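Long-range contacts in KmHsv2 (Kluyveromyces marxianus, PDB 3VU4), which probably binds phosphoinositides on membranes through its seven-bladed beta-propeller, as its PROPPIN relative Atg18 does, and serves protein transport: residues Glu26-Leu34 against Tyr45-Ile53; Val322-Lys333 against Ile345-Ile355. All coordinates share one frame; numbering follows the deposited sequence.

Interaction 1: residues Glu26-Leu34 against Tyr45-Ile53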
loop_
_atom_site.group_PDB
_atom_site.type_symbol
_atom_site.label_atom_id
_atom_site.label_comp_id
_atom_site.label_asym_id
_atom_site.label_seq_id
_atom_site.Cartn_x
_atom_site.Cartn_y
_atom_site.Cartn_z
ATOM N N GLU A 26 9.575 -0.838 1.713
ATOM C CA GLU A 26 8.445 -0.348 0.944
ATOM C C GLU A 26 8.571 -0.814 -0.505
ATOM O O GLU A 26 9.680 -1.026 -0.996
ATOM C CB GLU A 26 8.427 1.182 1.026
ATOM C CG GLU A 26 7.202 1.848 0.447
ATOM C CD GLU A 26 5.928 1.345 1.079
ATOM O OE1 GLU A 26 5.498 0.224 0.721
ATOM O OE2 GLU A 26 5.365 2.061 1.937
ATOM N N PHE A 27 7.431 -0.993 -1.172
ATOM C CA PHE A 27 7.401 -1.425 -2.570
ATOM C C PHE A 27 7.499 -0.202 -3.481
ATOM O O PHE A 27 7.198 0.911 -3.052
ATOM C CB PHE A 27 6.082 -2.136 -2.873
ATOM C CG PHE A 27 5.860 -3.368 -2.069
ATOM C CD1 PHE A 27 6.333 -4.598 -2.512
ATOM C CD2 PHE A 27 5.195 -3.299 -0.845
ATOM C CE1 PHE A 27 6.151 -5.739 -1.753
ATOM C CE2 PHE A 27 5.008 -4.437 -0.080
ATOM C CZ PHE A 27 5.488 -5.660 -0.535
ATOM N N ASN A 28 7.918 -0.397 -4.729
ATOM C CA ASN A 28 7.970 0.736 -5.648
ATOM C C ASN A 28 6.550 0.901 -6.201
ATOM O O ASN A 28 5.726 -0.002 -6.063
ATOM C CB ASN A 28 8.995 0.512 -6.767
ATOM C CG ASN A 28 8.600 -0.587 -7.732
ATOM O OD1 ASN A 28 7.621 -1.318 -7.525
ATOM N ND2 ASN A 28 9.379 -0.716 -8.805
ATOM N N GLN A 29 6.271 2.043 -6.816
ATOM C CA GLN A 29 4.939 2.362 -7.331
ATOM C C GLN A 29 4.123 1.297 -8.078
ATOM O O GLN A 29 2.898 1.340 -8.040
ATOM C CB GLN A 29 5.016 3.631 -8.176
ATOM C CG GLN A 29 5.621 4.848 -7.449
ATOM C CD GLN A 29 7.096 4.668 -7.098
ATOM O OE1 GLN A 29 7.832 3.972 -7.795
ATOM N NE2 GLN A 29 7.533 5.310 -6.026
ATOM N N ASP A 30 4.763 0.346 -8.752
ATOM C CA ASP A 30 4.011 -0.686 -9.463
ATOM C C ASP A 30 4.169 -2.072 -8.818
ATOM O O ASP A 30 3.785 -3.090 -9.401
ATOM C CB ASP A 30 4.447 -0.743 -10.931
ATOM C CG ASP A 30 5.797 -1.412 -11.118
ATOM O OD1 ASP A 30 6.744 -1.061 -10.380
ATOM O OD2 ASP A 30 5.916 -2.282 -12.006
ATOM N N GLN A 31 4.729 -2.100 -7.612
ATOM C CA GLN A 31 4.943 -3.342 -6.867
ATOM C C GLN A 31 5.738 -4.416 -7.590
ATOM O O GLN A 31 5.399 -5.594 -7.509
ATOM C CB GLN A 31 3.619 -3.962 -6.436
ATOM C CG GLN A 31 2.983 -3.314 -5.248
ATOM C CD GLN A 31 2.080 -2.187 -5.630
ATOM O OE1 GLN A 31 1.454 -1.567 -4.771
ATOM N NE2 GLN A 31 1.991 -1.912 -6.926
ATOM N N SER A 32 6.786 -4.025 -8.298
ATOM C CA SER A 32 7.605 -5.005 -8.989
ATOM C C SER A 32 8.928 -5.097 -8.237
ATOM O O SER A 32 9.723 -6.014 -8.447
ATOM C CB SER A 32 7.825 -4.584 -10.445
ATOM O OG SER A 32 8.348 -3.271 -10.536
ATOM N N CYS A 33 9.141 -4.135 -7.342
ATOM C CA CYS A 33 10.353 -4.078 -6.531
ATOM C C CYS A 33 10.055 -3.691 -5.094
ATOM O O CYS A 33 9.042 -3.048 -4.798
ATOM C CB CYS A 33 11.342 -3.056 -7.097
ATOM S SG CYS A 33 12.040 -3.473 -8.692
ATOM N N LEU A 34 10.967 -4.081 -4.209
ATOM C CA LEU A 34 10.873 -3.772 -2.789
ATOM C C LEU A 34 12.210 -3.191 -2.374
ATOM O O LEU A 34 13.256 -3.727 -2.733
ATOM C CB LEU A 34 10.612 -5.039 -1.967
ATOM C CG LEU A 34 10.755 -4.901 -0.443
ATOM C CD1 LEU A 34 9.543 -4.176 0.142
ATOM C CD2 LEU A 34 10.887 -6.282 0.170
ATOM N N TYR A 45 15.059 -5.375 -4.107
ATOM C CA TYR A 45 14.775 -6.674 -4.700
ATOM C C TYR A 45 13.660 -6.599 -5.724
ATOM O O TYR A 45 12.921 -5.616 -5.801
ATOM C CB TYR A 45 14.328 -7.682 -3.635
ATOM C CG TYR A 45 15.195 -7.761 -2.402
ATOM C CD1 TYR A 45 15.172 -6.744 -1.435
ATOM C CD2 TYR A 45 16.037 -8.858 -2.193
ATOM C CE1 TYR A 45 15.967 -6.821 -0.292
ATOM C CE2 TYR A 45 16.835 -8.945 -1.059
ATOM C CZ TYR A 45 16.796 -7.929 -0.113
ATOM O OH TYR A 45 17.573 -8.034 1.015
ATOM N N ASN A 46 13.551 -7.655 -6.514
ATOM C CA ASN A 46 12.479 -7.776 -7.477
ATOM C C ASN A 46 11.505 -8.608 -6.662
ATOM O O ASN A 46 11.937 -9.521 -5.957
ATOM C CB ASN A 46 12.936 -8.570 -8.687
ATOM C CG ASN A 46 12.824 -7.786 -9.954
ATOM O OD1 ASN A 46 13.516 -6.785 -10.131
ATOM N ND2 ASN A 46 11.937 -8.220 -10.846
ATOM N N VAL A 47 10.214 -8.306 -6.718
ATOM C CA VAL A 47 9.261 -9.087 -5.936
ATOM C C VAL A 47 8.832 -10.371 -6.642
ATOM O O VAL A 47 8.591 -11.388 -5.991
ATOM C CB VAL A 47 8.017 -8.260 -5.557
ATOM C CG1 VAL A 47 8.430 -7.096 -4.674
ATOM C CG2 VAL A 47 7.331 -7.754 -6.792
ATOM N N HIS A 48 8.735 -10.341 -7.966
ATOM C CA HIS A 48 8.361 -11.551 -8.682
ATOM C C HIS A 48 8.970 -11.697 -10.072
ATOM O O HIS A 48 8.596 -10.991 -11.008
ATOM C CB HIS A 48 6.846 -11.687 -8.795
ATOM C CG HIS A 48 6.415 -13.049 -9.247
ATOM N ND1 HIS A 48 6.551 -14.171 -8.454
ATOM C CD2 HIS A 48 5.921 -13.482 -10.432
ATOM C CE1 HIS A 48 6.163 -15.237 -9.132
ATOM N NE2 HIS A 48 5.776 -14.847 -10.335
ATOM N N PRO A 49 9.897 -12.650 -10.227
ATOM C CA PRO A 49 10.340 -13.534 -9.144
ATOM C C PRO A 49 11.203 -12.784 -8.152
ATOM O O PRO A 49 11.842 -11.794 -8.501
ATOM C CB PRO A 49 11.140 -14.610 -9.876
ATOM C CG PRO A 49 10.537 -14.611 -11.246
ATOM C CD PRO A 49 10.394 -13.137 -11.521
ATOM N N VAL A 50 11.224 -13.266 -6.918
ATOM C CA VAL A 50 12.021 -12.637 -5.880
ATOM C C VAL A 50 13.490 -12.732 -6.268
ATOM O O VAL A 50 13.988 -13.817 -6.552
ATOM C CB VAL A 50 11.785 -13.324 -4.518
ATOM C CG1 VAL A 50 12.767 -12.799 -3.476
ATOM C CG2 VAL A 50 10.357 -13.067 -4.069
ATOM N N ALA A 51 14.172 -11.591 -6.287
ATOM C CA ALA A 51 15.581 -11.545 -6.650
ATOM C C ALA A 51 16.266 -10.306 -6.085
ATOM O O ALA A 51 15.737 -9.200 -6.172
ATOM C CB ALA A 51 15.719 -11.570 -8.156
ATOM N N HIS A 52 17.444 -10.499 -5.500
ATOM C CA HIS A 52 18.203 -9.389 -4.931
ATOM C C HIS A 52 18.887 -8.702 -6.094
ATOM O O HIS A 52 19.667 -9.331 -6.806
ATOM C CB HIS A 52 19.261 -9.901 -3.948
ATOM C CG HIS A 52 19.876 -8.825 -3.109
ATOM N ND1 HIS A 52 20.831 -9.085 -2.149
ATOM C CD2 HIS A 52 19.650 -7.491 -3.061
ATOM C CE1 HIS A 52 21.165 -7.958 -1.546
ATOM N NE2 HIS A 52 20.463 -6.976 -2.079
ATOM N N ILE A 53 18.597 -7.421 -6.295
ATOM C CA ILE A 53 19.195 -6.707 -7.412
ATOM C C ILE A 53 20.169 -5.601 -7.028
ATOM O O ILE A 53 20.831 -5.037 -7.897
ATOM C CB ILE A 53 18.111 -6.119 -8.346
ATOM C CG1 ILE A 53 17.218 -5.149 -7.578
ATOM C CG2 ILE A 53 17.278 -7.241 -8.944
ATOM C CD1 ILE A 53 16.016 -4.687 -8.388
#

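Interaction 2: residues Val322-Lys333 against Ile345-Ile355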
loop_
_atom_site.group_PDB
_atom_site.type_symbol
_atom_site.label_atom_id
_atom_site.label_comp_id
_atom_site.label_asym_id
_atom_site.label_seq_id
_atom_site.Cartn_x
_atom_site.Cartn_y
_atom_site.Cartn_z
ATOM N N VAL A 322 5.463 -9.484 3.025
ATOM C CA VAL A 322 6.832 -9.315 3.477
ATOM C C VAL A 322 6.864 -9.089 4.988
ATOM O O VAL A 322 6.202 -8.183 5.513
ATOM C CB VAL A 322 7.505 -8.134 2.765
ATOM C CG1 VAL A 322 8.974 -8.012 3.203
ATOM C CG2 VAL A 322 7.409 -8.334 1.272
ATOM N N TRP A 323 7.622 -9.937 5.677
ATOM C CA TRP A 323 7.758 -9.843 7.123
ATOM C C TRP A 323 9.111 -9.212 7.429
ATOM O O TRP A 323 10.149 -9.849 7.245
ATOM C CB TRP A 323 7.684 -11.234 7.746
ATOM C CG TRP A 323 6.445 -11.990 7.396
ATOM C CD1 TRP A 323 6.309 -12.961 6.430
ATOM C CD2 TRP A 323 5.156 -11.850 8.011
ATOM N NE1 TRP A 323 5.013 -13.430 6.417
ATOM C CE2 TRP A 323 4.288 -12.767 7.372
ATOM C CE3 TRP A 323 4.652 -11.035 9.036
ATOM C CZ2 TRP A 323 2.942 -12.896 7.732
ATOM C CZ3 TRP A 323 3.311 -11.163 9.391
ATOM C CH2 TRP A 323 2.473 -12.088 8.739
ATOM N N PRO A 324 9.124 -7.951 7.896
ATOM C CA PRO A 324 10.403 -7.296 8.198
ATOM C C PRO A 324 11.282 -7.981 9.241
ATOM O O PRO A 324 12.501 -7.983 9.089
ATOM C CB PRO A 324 9.988 -5.874 8.606
ATOM C CG PRO A 324 8.626 -6.066 9.171
ATOM C CD PRO A 324 7.991 -7.064 8.215
ATOM N N HIS A 325 10.679 -8.581 10.269
ATOM C CA HIS A 325 11.438 -9.247 11.337
ATOM C C HIS A 325 12.229 -10.509 10.948
ATOM O O HIS A 325 13.237 -10.819 11.573
ATOM C CB HIS A 325 10.525 -9.560 12.536
ATOM C CG HIS A 325 9.714 -10.811 12.380
ATOM N ND1 HIS A 325 8.836 -11.011 11.334
ATOM C CD2 HIS A 325 9.641 -11.924 13.149
ATOM C CE1 HIS A 325 8.258 -12.192 11.465
ATOM N NE2 HIS A 325 8.729 -12.767 12.558
ATOM N N THR A 326 11.790 -11.254 9.944
ATOM C CA THR A 326 12.558 -12.428 9.535
ATOM C C THR A 326 13.033 -12.210 8.109
ATOM O O THR A 326 13.645 -13.090 7.512
ATOM C CB THR A 326 11.722 -13.733 9.570
ATOM O OG1 THR A 326 10.608 -13.621 8.674
ATOM C CG2 THR A 326 11.218 -14.011 10.982
ATOM N N ARG A 327 12.752 -11.018 7.582
ATOM C CA ARG A 327 13.098 -10.644 6.213
ATOM C C ARG A 327 12.685 -11.734 5.240
ATOM O O ARG A 327 13.429 -12.091 4.319
ATOM C CB ARG A 327 14.595 -10.351 6.076
ATOM C CG ARG A 327 14.950 -8.903 6.365
ATOM C CD ARG A 327 16.434 -8.610 6.176
ATOM N NE ARG A 327 17.277 -9.365 7.105
ATOM C CZ ARG A 327 17.949 -10.472 6.782
ATOM N NH1 ARG A 327 18.688 -11.090 7.698
ATOM N NH2 ARG A 327 17.897 -10.953 5.541
ATOM N N MET A 328 11.484 -12.261 5.453
ATOM C CA MET A 328 10.949 -13.309 4.599
ATOM C C MET A 328 9.814 -12.821 3.707
ATOM O O MET A 328 9.037 -11.945 4.094
ATOM C CB MET A 328 10.489 -14.480 5.456
ATOM C CG MET A 328 11.375 -15.677 5.240
ATOM S SD MET A 328 11.280 -16.905 6.513
ATOM C CE MET A 328 12.555 -16.344 7.618
ATOM N N ILE A 329 9.743 -13.363 2.497
ATOM C CA ILE A 329 8.683 -12.977 1.581
ATOM C C ILE A 329 7.946 -14.212 1.081
ATOM O O ILE A 329 8.521 -15.108 0.455
ATOM C CB ILE A 329 9.222 -12.142 0.389
ATOM C CG1 ILE A 329 8.066 -11.785 -0.543
ATOM C CG2 ILE A 329 10.312 -12.899 -0.354
ATOM C CD1 ILE A 329 8.419 -10.773 -1.603
ATOM N N GLU A 330 6.658 -14.248 1.390
ATOM C CA GLU A 330 5.787 -15.352 1.018
ATOM C C GLU A 330 4.854 -14.985 -0.129
ATOM O O GLU A 330 4.262 -13.910 -0.137
ATOM C CB GLU A 330 4.985 -15.778 2.248
ATOM C CG GLU A 330 5.775 -16.668 3.185
ATOM C CD GLU A 330 5.507 -16.388 4.637
ATOM O OE1 GLU A 330 4.387 -15.962 4.966
ATOM O OE2 GLU A 330 6.422 -16.613 5.456
ATOM N N THR A 331 4.725 -15.887 -1.093
ATOM C CA THR A 331 3.873 -15.666 -2.250
ATOM C C THR A 331 2.606 -16.501 -2.123
ATOM O O THR A 331 2.671 -17.725 -1.993
ATOM C CB THR A 331 4.620 -16.043 -3.535
ATOM O OG1 THR A 331 5.787 -15.225 -3.650
ATOM C CG2 THR A 331 3.745 -15.838 -4.756
ATOM N N PHE A 332 1.451 -15.841 -2.152
ATOM C CA PHE A 332 0.177 -16.542 -2.025
ATOM C C PHE A 332 -0.653 -16.482 -3.304
ATOM O O PHE A 332 -0.527 -15.558 -4.105
ATOM C CB PHE A 332 -0.641 -15.963 -0.861
ATOM C CG PHE A 332 0.052 -16.043 0.475
ATOM C CD1 PHE A 332 1.043 -15.121 0.823
ATOM C CD2 PHE A 332 -0.269 -17.052 1.381
ATOM C CE1 PHE A 332 1.705 -15.203 2.059
ATOM C CE2 PHE A 332 0.387 -17.145 2.619
ATOM C CZ PHE A 332 1.378 -16.215 2.958
ATOM N N LYS A 333 -1.512 -17.473 -3.484
ATOM C CA LYS A 333 -2.367 -17.539 -4.661
ATOM C C LYS A 333 -3.822 -17.639 -4.199
ATOM O O LYS A 333 -4.144 -18.394 -3.274
ATOM C CB LYS A 333 -1.990 -18.769 -5.490
ATOM C CG LYS A 333 -1.786 -18.538 -6.987
ATOM C CD LYS A 333 -3.094 -18.522 -7.753
ATOM C CE LYS A 333 -2.894 -18.969 -9.206
ATOM N NZ LYS A 333 -2.038 -18.052 -10.016
ATOM N N ILE A 345 -7.011 -19.781 -0.327
ATOM C CA ILE A 345 -5.725 -19.124 -0.407
ATOM C C ILE A 345 -4.673 -20.179 -0.124
ATOM O O ILE A 345 -4.788 -20.939 0.840
ATOM C CB ILE A 345 -5.624 -17.991 0.628
ATOM C CG1 ILE A 345 -6.562 -16.851 0.221
ATOM C CG2 ILE A 345 -4.188 -17.490 0.720
ATOM C CD1 ILE A 345 -6.740 -15.777 1.272
ATOM N N GLN A 346 -3.661 -20.255 -0.974
ATOM C CA GLN A 346 -2.607 -21.228 -0.764
ATOM C C GLN A 346 -1.253 -20.525 -0.801
ATOM O O GLN A 346 -1.073 -19.549 -1.529
ATOM C CB GLN A 346 -2.678 -22.317 -1.843
ATOM C CG GLN A 346 -2.518 -21.795 -3.265
ATOM C CD GLN A 346 -2.833 -22.845 -4.326
ATOM O OE1 GLN A 346 -3.960 -23.351 -4.406
ATOM N NE2 GLN A 346 -1.838 -23.177 -5.145
ATOM N N MET A 347 -0.308 -21.000 0.002
ATOM C CA MET A 347 1.021 -20.407 -0.006
ATOM C C MET A 347 1.882 -21.179 -1.002
ATOM O O MET A 347 2.157 -22.359 -0.810
ATOM C CB MET A 347 1.655 -20.466 1.383
ATOM C CG MET A 347 2.994 -19.743 1.455
ATOM S SD MET A 347 3.733 -19.770 3.089
ATOM C CE MET A 347 4.285 -21.460 3.168
ATOM N N ASP A 348 2.298 -20.521 -2.076
ATOM C CA ASP A 348 3.117 -21.190 -3.070
ATOM C C ASP A 348 4.605 -21.130 -2.778
ATOM O O ASP A 348 5.345 -22.047 -3.140
ATOM C CB ASP A 348 2.872 -20.604 -4.464
ATOM C CG ASP A 348 1.542 -21.037 -5.055
ATOM O OD1 ASP A 348 1.157 -22.216 -4.874
ATOM O OD2 ASP A 348 0.886 -20.201 -5.716
ATOM N N GLN A 349 5.046 -20.065 -2.117
ATOM C CA GLN A 349 6.462 -19.899 -1.841
ATOM C C GLN A 349 6.800 -19.172 -0.553
ATOM O O GLN A 349 6.098 -18.257 -0.133
ATOM C CB GLN A 349 7.123 -19.131 -2.987
ATOM C CG GLN A 349 7.427 -19.928 -4.226
ATOM C CD GLN A 349 8.927 -20.102 -4.441
ATOM O OE1 GLN A 349 9.578 -20.922 -3.780
ATOM N NE2 GLN A 349 9.483 -19.318 -5.359
ATOM N N ARG A 350 7.906 -19.589 0.047
ATOM C CA ARG A 350 8.429 -18.974 1.253
ATOM C C ARG A 350 9.932 -18.891 1.051
ATOM O O ARG A 350 10.615 -19.910 0.999
ATOM C CB ARG A 350 8.131 -19.811 2.500
ATOM C CG ARG A 350 9.036 -19.465 3.692
ATOM C CD ARG A 350 8.224 -19.178 4.940
ATOM N NE ARG A 350 7.409 -20.335 5.275
ATOM C CZ ARG A 350 6.213 -20.280 5.840
ATOM N NH1 ARG A 350 5.666 -19.120 6.149
ATOM N NH2 ARG A 350 5.561 -21.402 6.082
ATOM N N GLU A 351 10.438 -17.675 0.890
ATOM C CA GLU A 351 11.868 -17.480 0.717
ATOM C C GLU A 351 12.334 -16.304 1.539
ATOM O O GLU A 351 11.524 -15.523 2.033
ATOM C CB GLU A 351 12.230 -17.288 -0.755
ATOM C CG GLU A 351 11.415 -16.273 -1.506
ATOM C CD GLU A 351 11.411 -16.574 -2.994
ATOM O OE1 GLU A 351 12.513 -16.708 -3.573
ATOM O OE2 GLU A 351 10.310 -16.686 -3.581
ATOM N N GLN A 352 13.642 -16.196 1.713
ATOM C CA GLN A 352 14.180 -15.110 2.504
ATOM C C GLN A 352 14.890 -14.085 1.657
ATOM O O GLN A 352 15.550 -14.425 0.681
ATOM C CB GLN A 352 15.156 -15.623 3.563
ATOM C CG GLN A 352 15.584 -14.520 4.518
ATOM C CD GLN A 352 16.591 -14.982 5.532
ATOM O OE1 GLN A 352 17.739 -15.290 5.196
ATOM N NE2 GLN A 352 16.170 -15.041 6.790
ATOM N N LEU A 353 14.736 -12.824 2.038
ATOM C CA LEU A 353 15.388 -11.734 1.339
ATOM C C LEU A 353 16.842 -11.691 1.816
ATOM O O LEU A 353 17.126 -11.366 2.967
ATOM C CB LEU A 353 14.650 -10.428 1.636
ATOM C CG LEU A 353 13.239 -10.436 1.041
ATOM C CD1 LEU A 353 12.481 -9.199 1.447
ATOM C CD2 LEU A 353 13.340 -10.520 -0.471
ATOM N N MET A 354 17.750 -12.047 0.914
ATOM C CA MET A 354 19.180 -12.098 1.197
ATOM C C MET A 354 19.840 -10.740 1.414
ATOM O O MET A 354 19.618 -9.802 0.647
ATOM C CB MET A 354 19.891 -12.822 0.052
ATOM C CG MET A 354 20.581 -14.115 0.454
ATOM S SD MET A 354 19.485 -15.363 1.190
ATOM C CE MET A 354 19.644 -14.953 2.949
ATOM N N ILE A 355 20.659 -10.641 2.461
ATOM C CA ILE A 355 21.373 -9.401 2.762
ATOM C C ILE A 355 22.858 -9.564 2.447
ATOM O O ILE A 355 23.431 -10.549 2.964
ATOM C CB ILE A 355 21.236 -9.007 4.248
ATOM C CG1 ILE A 355 19.778 -8.684 4.570
ATOM C CG2 ILE A 355 22.133 -7.816 4.554
ATOM C CD1 ILE A 355 19.178 -7.602 3.701
HETATM O O HOH W 1 8.009 -15.961 -2.046
#

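Interaction 1: residues Glu26-Leu34 against Tyr45-Ile53
Val47 packs against Leu34 of the adjoining strand 33-37 and, beyond it, against Phe27 of strand 24-27, within the first four-stranded antiparallel blade of the beta-propeller. Val47 CG1 sits at the edge of the Phe27 ring, close to its plane, 3.9 Å from Phe27 CD1, and the two side chains cross at about a right angle. The same methyl lies 4.0 Å from Leu34 CB. Leu34 takes a different approach to the ring: its CD1 stands over the centre of one Phe27 face, 4.1 Å above the plane, so Phe27 is met at a face by Leu34 and at an edge by Val47. The first torsion of Val47 (chi1 -63°) places CG1 opposite the carbonyl carbon and sends it toward the ring, while CG2 rests by the carbonyl oxygens of Gln31 and Ser32. An alanine in place of Val47 is likely to open a gap between the Phe27 ring edge and Leu34 CB. Val320 and Val322 of the neighbouring last blade also touch Phe27.

Tyr45 and Leu34 form the hydrogen-bonded pair on this side of the sheet. The tyrosine ring turns an edge to Leu34 O, while His52 CD2 lies 3.7 Å above one face, offset toward the rim. On the other side, Cys33 and Asn46 make the non-hydrogen-bonded pair.

Between strands 24-27 and 33-37, a type I turn from Asn28 to Gln31 is tied to what follows it: Asn28 OD1 accepts Ser32 N at 2.9 Å and, weakly, Cys33 N, and Ser32 OG donates to Asp30 OD1. Val47 N donates to Ser32 O at 2.9 Å from above the carbonyl plane, 51° out of it, and Cys33 SG meets Ile53 CD1 at 4.2 Å.

Interaction 2: residues Val322-Lys333 against Ile345-Ile355
Glu330 and Arg350 lie side by side and form a salt bridge, Arg350 NH1 to Glu330 OE2 at 2.7 Å. The guanidinium and carboxylate planes stand 89° apart: NH1 comes down on OE2 from above the carboxylate, with OE2 at the guanidinium's edge. The other oxygen, Glu330 OE1, takes Trp323 NE1 at 3.0 Å, so two donors grip the buried carboxylate and should favour its charged form. Another polar link runs through a water that accepts from Thr331 OG1 and donates to Ile329 O and Glu351 OE2. Arg327 NH2 makes a weak bond to Leu353 O, and Ile355 CG1 lies over one guanidinium face.

Apolar contacts flank the charges. Met347 swings CG away from its own amide nitrogen (chi1 -175°), which lays CG over one face of the Phe332 ring, 4.3 Å from the centroid; its sulfur stands obliquely to the ring, a Met-aromatic contact. Farther along, Leu353 CD2 meets Ile329 CG2 at 3.9 Å.

Backbone bonds run from Leu353 N to Arg327 O, just beyond the strands, as far as the Lys333-Gln346 pair. Asp348 and Gln349 both face Thr331, whose carbonyl takes Asp348 N at 2.8 Å and, weakly, Gln349 N. This classic beta bulge shifts the register by one in an antiparallel hairpin, the outer pair of strands in the last four-stranded propeller blade.

In the fold
Interactions 1 and 2 lie in the first and last blades, neighbours where the two ends of the propeller ring meet, and their centres are about 12 Å apart. Each sheet is built from consecutive strands, so no strand is traded between the two blades; side chains and the C-terminal tail contribute to the join. Leu34 CD2 packs 3.6 Å from Leu353 CD1, and Tyr45 OH probably hydrogen-bonds to Met354 O at 2.7 Å, fastening the tail of interaction 2 onto strand 41-47 of interaction 1. No ligand lies in either contact; phosphoinositide binding in this family is associated with an FRRG motif, which lies in neither.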